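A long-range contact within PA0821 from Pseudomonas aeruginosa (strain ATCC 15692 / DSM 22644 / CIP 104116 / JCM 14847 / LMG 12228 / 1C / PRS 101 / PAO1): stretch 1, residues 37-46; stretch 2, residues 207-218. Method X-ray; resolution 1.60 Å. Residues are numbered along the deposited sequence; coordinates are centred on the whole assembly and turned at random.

Stretch 1, residues 37-46: VLCLRGTLYF
Stretch 2 (207-218) GLDVGTACLLAN

A strand can receive a distant segment of its own chain chiefly through side chains, and the contact between residues 37-46 and 207-218 of PA0821 is a compact example. Stretch 1 is extended throughout, with phi between -75° and -148° and psi between 110° and 180°, in a strand that begins earlier in the chain. Stretch 2 starts as loop and enters a helix at Ala-213. Both run the same way along the contact: CA atoms lie 9.3 Å apart for Leu-38 and Leu-208, 8.7 Å for Arg-41 and Asp-209, 7.4 Å for Thr-43 and Ala-213, and 7.3 Å for Tyr-45 and Ala-217. No backbone hydrogen bond joins them; the 334 Å² buried, both sides summed, is largely the work of alternate strand residues.

Tyr-45 covers the most. With chi1 at -58° (m) and chi2 at 81°, its ring reaches the helix, where OH lies 3.2 Å from Ala-213 CB and CZ 3.6 Å from the same CB. Ala-217 meets the ring edge, its CB 4.1 Å from Tyr-45 CD2, while Leu-216 CD1 (chi1 m, chi2 t) stands 4.1 Å from Tyr-45 OH. The hydroxyl finds its hydrogen bond elsewhere in the structure.

Ala-213, at phi/psi -60/-38, is the small residue at the centre of this packing. Its methyl also touches Thr-43, whose m rotamer brings CG2 to 3.5 Å from Ala-213 CB. Thr-212 precedes the helix at the N-cap position without a side-chain capping bond; its backbone O accepts from Leu-216 N at 3.2 Å.

Arg-41 supplies the polar link. Its t, t, p chain, with chi4 at -167°, carries NH2 to 3.4 Å from Asp-209 OD2, forming a salt bridge with a weak hydrogen bond at an N-H...O angle of 163°. Asp-209, chi1 t and chi2 55°, places OD2 at the guanidinium edge, where the N-H groups point. A water reinforces the pairing: it accepts from Arg-41 NE at 2.9 Å and donates to Asp-209 OD2 and Thr-43 OG1, each at 2.7 Å. Nearby, Gly-211, whose O lies 3.7 Å from Arg-41 NH2, turns the loop at phi/psi 109/-176, angles at which a CB would jam against the preceding carbonyl.

At the other end, Leu-38 (t, p) and Leu-208 (chi1 t, chi2 94°) leave their backbones sideways, yet their tips converge, CD1 to CD1 at 3.7 Å. Apolar contacts thus flank a charged, hydrated centre.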

# COMPACT_ATOMS: atom_id res chain seq x y z
N VAL B 37 5.30 -8.76 -12.36
CA VAL B 37 6.69 -9.13 -12.02
C VAL B 37 7.54 -7.86 -12.09
O VAL B 37 7.43 -7.14 -13.02
CB VAL B 37 7.26 -10.26 -12.88
CG1 VAL B 37 7.20 -9.94 -14.35
CG2 VAL B 37 8.67 -10.63 -12.47
N LEU B 38 8.31 -7.63 -11.04
CA LEU B 38 9.19 -6.46 -10.96
C LEU B 38 10.40 -6.70 -11.86
O LEU B 38 11.03 -7.71 -11.74
CB LEU B 38 9.60 -6.21 -9.51
CG LEU B 38 10.36 -4.91 -9.24
CD1 LEU B 38 9.58 -3.68 -9.65
CD2 LEU B 38 10.79 -4.83 -7.79
N CYS B 39 10.66 -5.75 -12.74
CA CYS B 39 11.76 -5.91 -13.67
C CYS B 39 12.36 -4.54 -13.98
O CYS B 39 11.93 -3.51 -13.44
CB CYS B 39 11.29 -6.63 -14.94
SG CYS B 39 10.01 -5.71 -15.82
N LEU B 40 13.38 -4.54 -14.83
CA LEU B 40 14.00 -3.31 -15.32
C LEU B 40 13.46 -3.06 -16.72
O LEU B 40 13.80 -3.78 -17.66
CB LEU B 40 15.52 -3.45 -15.32
CG LEU B 40 16.33 -2.34 -15.98
CD1 LEU B 40 15.96 -0.99 -15.41
CD2 LEU B 40 17.81 -2.63 -15.78
N ARG B 41 12.63 -2.03 -16.86
CA ARG B 41 11.90 -1.76 -18.09
C ARG B 41 12.28 -0.40 -18.66
O ARG B 41 12.45 0.57 -17.91
CB ARG B 41 10.39 -1.81 -17.86
CG ARG B 41 9.55 -1.75 -19.14
CD ARG B 41 8.07 -2.03 -18.82
NE ARG B 41 7.42 -0.92 -18.15
CZ ARG B 41 6.22 -1.03 -17.56
NH1 ARG B 41 5.62 -2.21 -17.57
NH2 ARG B 41 5.65 0.01 -16.98
N GLY B 42 12.41 -0.35 -19.98
CA GLY B 42 12.63 0.90 -20.69
C GLY B 42 11.46 1.19 -21.61
O GLY B 42 10.90 0.27 -22.21
N THR B 43 11.10 2.46 -21.71
CA THR B 43 9.96 2.93 -22.50
C THR B 43 10.42 4.07 -23.39
O THR B 43 10.98 5.06 -22.89
CB THR B 43 8.84 3.40 -21.58
OG1 THR B 43 8.44 2.33 -20.71
CG2 THR B 43 7.66 3.89 -22.38
N LEU B 44 10.20 3.95 -24.70
CA LEU B 44 10.62 4.95 -25.67
C LEU B 44 9.41 5.34 -26.51
O LEU B 44 8.78 4.48 -27.11
CB LEU B 44 11.75 4.42 -26.56
CG LEU B 44 13.06 4.05 -25.87
CD1 LEU B 44 14.02 3.44 -26.88
CD2 LEU B 44 13.67 5.26 -25.22
N TYR B 45 9.09 6.63 -26.53
CA TYR B 45 8.03 7.17 -27.38
C TYR B 45 8.68 7.78 -28.62
O TYR B 45 9.52 8.68 -28.50
CB TYR B 45 7.22 8.23 -26.63
CG TYR B 45 6.56 7.80 -25.33
CD1 TYR B 45 7.28 7.75 -24.14
CD2 TYR B 45 5.19 7.52 -25.29
CE1 TYR B 45 6.66 7.39 -22.94
CE2 TYR B 45 4.57 7.16 -24.11
CZ TYR B 45 5.31 7.10 -22.94
OH TYR B 45 4.68 6.75 -21.76
N PHE B 46 8.28 7.31 -29.81
CA PHE B 46 8.99 7.70 -31.03
C PHE B 46 7.99 7.85 -32.17
O PHE B 46 6.85 7.39 -32.09
CB PHE B 46 10.07 6.68 -31.40
CG PHE B 46 9.53 5.34 -31.81
CD1 PHE B 46 9.15 4.41 -30.85
CD2 PHE B 46 9.40 4.99 -33.14
CE1 PHE B 46 8.63 3.18 -31.21
CE2 PHE B 46 8.89 3.76 -33.51
CZ PHE B 46 8.51 2.85 -32.54
N GLY B 207 10.43 5.22 -6.91
CA GLY B 207 11.21 5.02 -8.11
C GLY B 207 10.57 4.12 -9.14
O GLY B 207 11.16 3.84 -10.19
N LEU B 208 9.36 3.65 -8.89
CA LEU B 208 8.68 2.72 -9.78
C LEU B 208 7.90 3.49 -10.84
O LEU B 208 7.13 4.39 -10.51
CB LEU B 208 7.74 1.84 -8.98
CG LEU B 208 6.97 0.85 -9.84
CD1 LEU B 208 7.73 -0.47 -9.86
CD2 LEU B 208 5.54 0.71 -9.31
N ASP B 209 8.07 3.11 -12.10
CA ASP B 209 7.19 3.62 -13.14
C ASP B 209 5.88 2.84 -13.14
O ASP B 209 5.86 1.64 -12.87
CB ASP B 209 7.84 3.50 -14.52
CG ASP B 209 6.93 3.98 -15.63
OD1 ASP B 209 6.46 5.14 -15.54
OD2 ASP B 209 6.67 3.20 -16.58
N VAL B 210 4.79 3.54 -13.45
CA VAL B 210 3.44 2.99 -13.43
C VAL B 210 2.73 3.37 -14.72
O VAL B 210 2.95 4.45 -15.27
CB VAL B 210 2.65 3.51 -12.20
CG1 VAL B 210 1.20 3.08 -12.24
CG2 VAL B 210 3.32 3.03 -10.92
N GLY B 211 1.87 2.47 -15.19
CA GLY B 211 0.96 2.78 -16.28
C GLY B 211 1.34 2.07 -17.57
O GLY B 211 2.26 1.25 -17.63
N THR B 212 0.57 2.39 -18.62
CA THR B 212 0.67 1.74 -19.92
C THR B 212 0.98 2.80 -20.97
O THR B 212 0.10 3.56 -21.37
CB THR B 212 -0.63 1.00 -20.24
OG1 THR B 212 -0.92 0.08 -19.18
CG2 THR B 212 -0.48 0.23 -21.54
N ALA B 213 2.23 2.83 -21.43
CA ALA B 213 2.67 3.91 -22.31
C ALA B 213 1.86 3.96 -23.60
O ALA B 213 1.55 5.05 -24.10
CB ALA B 213 4.16 3.75 -22.63
N CYS B 214 1.50 2.80 -24.15
CA CYS B 214 0.77 2.83 -25.42
C CYS B 214 -0.64 3.39 -25.27
O CYS B 214 -1.20 3.88 -26.26
CB CYS B 214 0.73 1.43 -26.05
SG CYS B 214 -0.19 0.20 -25.15
N LEU B 215 -1.22 3.35 -24.07
CA LEU B 215 -2.50 4.03 -23.83
C LEU B 215 -2.31 5.53 -23.61
O LEU B 215 -3.21 6.31 -23.93
CB LEU B 215 -3.22 3.44 -22.62
CG LEU B 215 -3.57 1.95 -22.59
CD1 LEU B 215 -4.50 1.65 -21.41
CD2 LEU B 215 -4.19 1.51 -23.90
N LEU B 216 -1.17 5.93 -23.05
CA LEU B 216 -0.91 7.34 -22.79
C LEU B 216 -0.53 8.10 -24.06
O LEU B 216 -0.85 9.29 -24.19
CB LEU B 216 0.22 7.49 -21.77
CG LEU B 216 -0.02 6.93 -20.36
CD1 LEU B 216 1.26 6.98 -19.52
CD2 LEU B 216 -1.13 7.71 -19.67
N ALA B 217 0.10 7.41 -25.02
CA ALA B 217 0.91 8.07 -26.04
C ALA B 217 0.13 9.09 -26.87
O ALA B 217 0.67 10.13 -27.25
CB ALA B 217 1.53 7.01 -26.96
N ASN B 218 -1.13 8.80 -27.19
CA ASN B 218 -1.87 9.68 -28.10
C ASN B 218 -3.12 10.27 -27.45
O ASN B 218 -4.06 10.66 -28.15
CB ASN B 218 -2.20 8.96 -29.40
CG ASN B 218 -0.95 8.63 -30.20
OD1 ASN B 218 -0.32 9.52 -30.78
ND2 ASN B 218 -0.56 7.37 -30.20
O HOH W 1 8.44 1.80 -18.04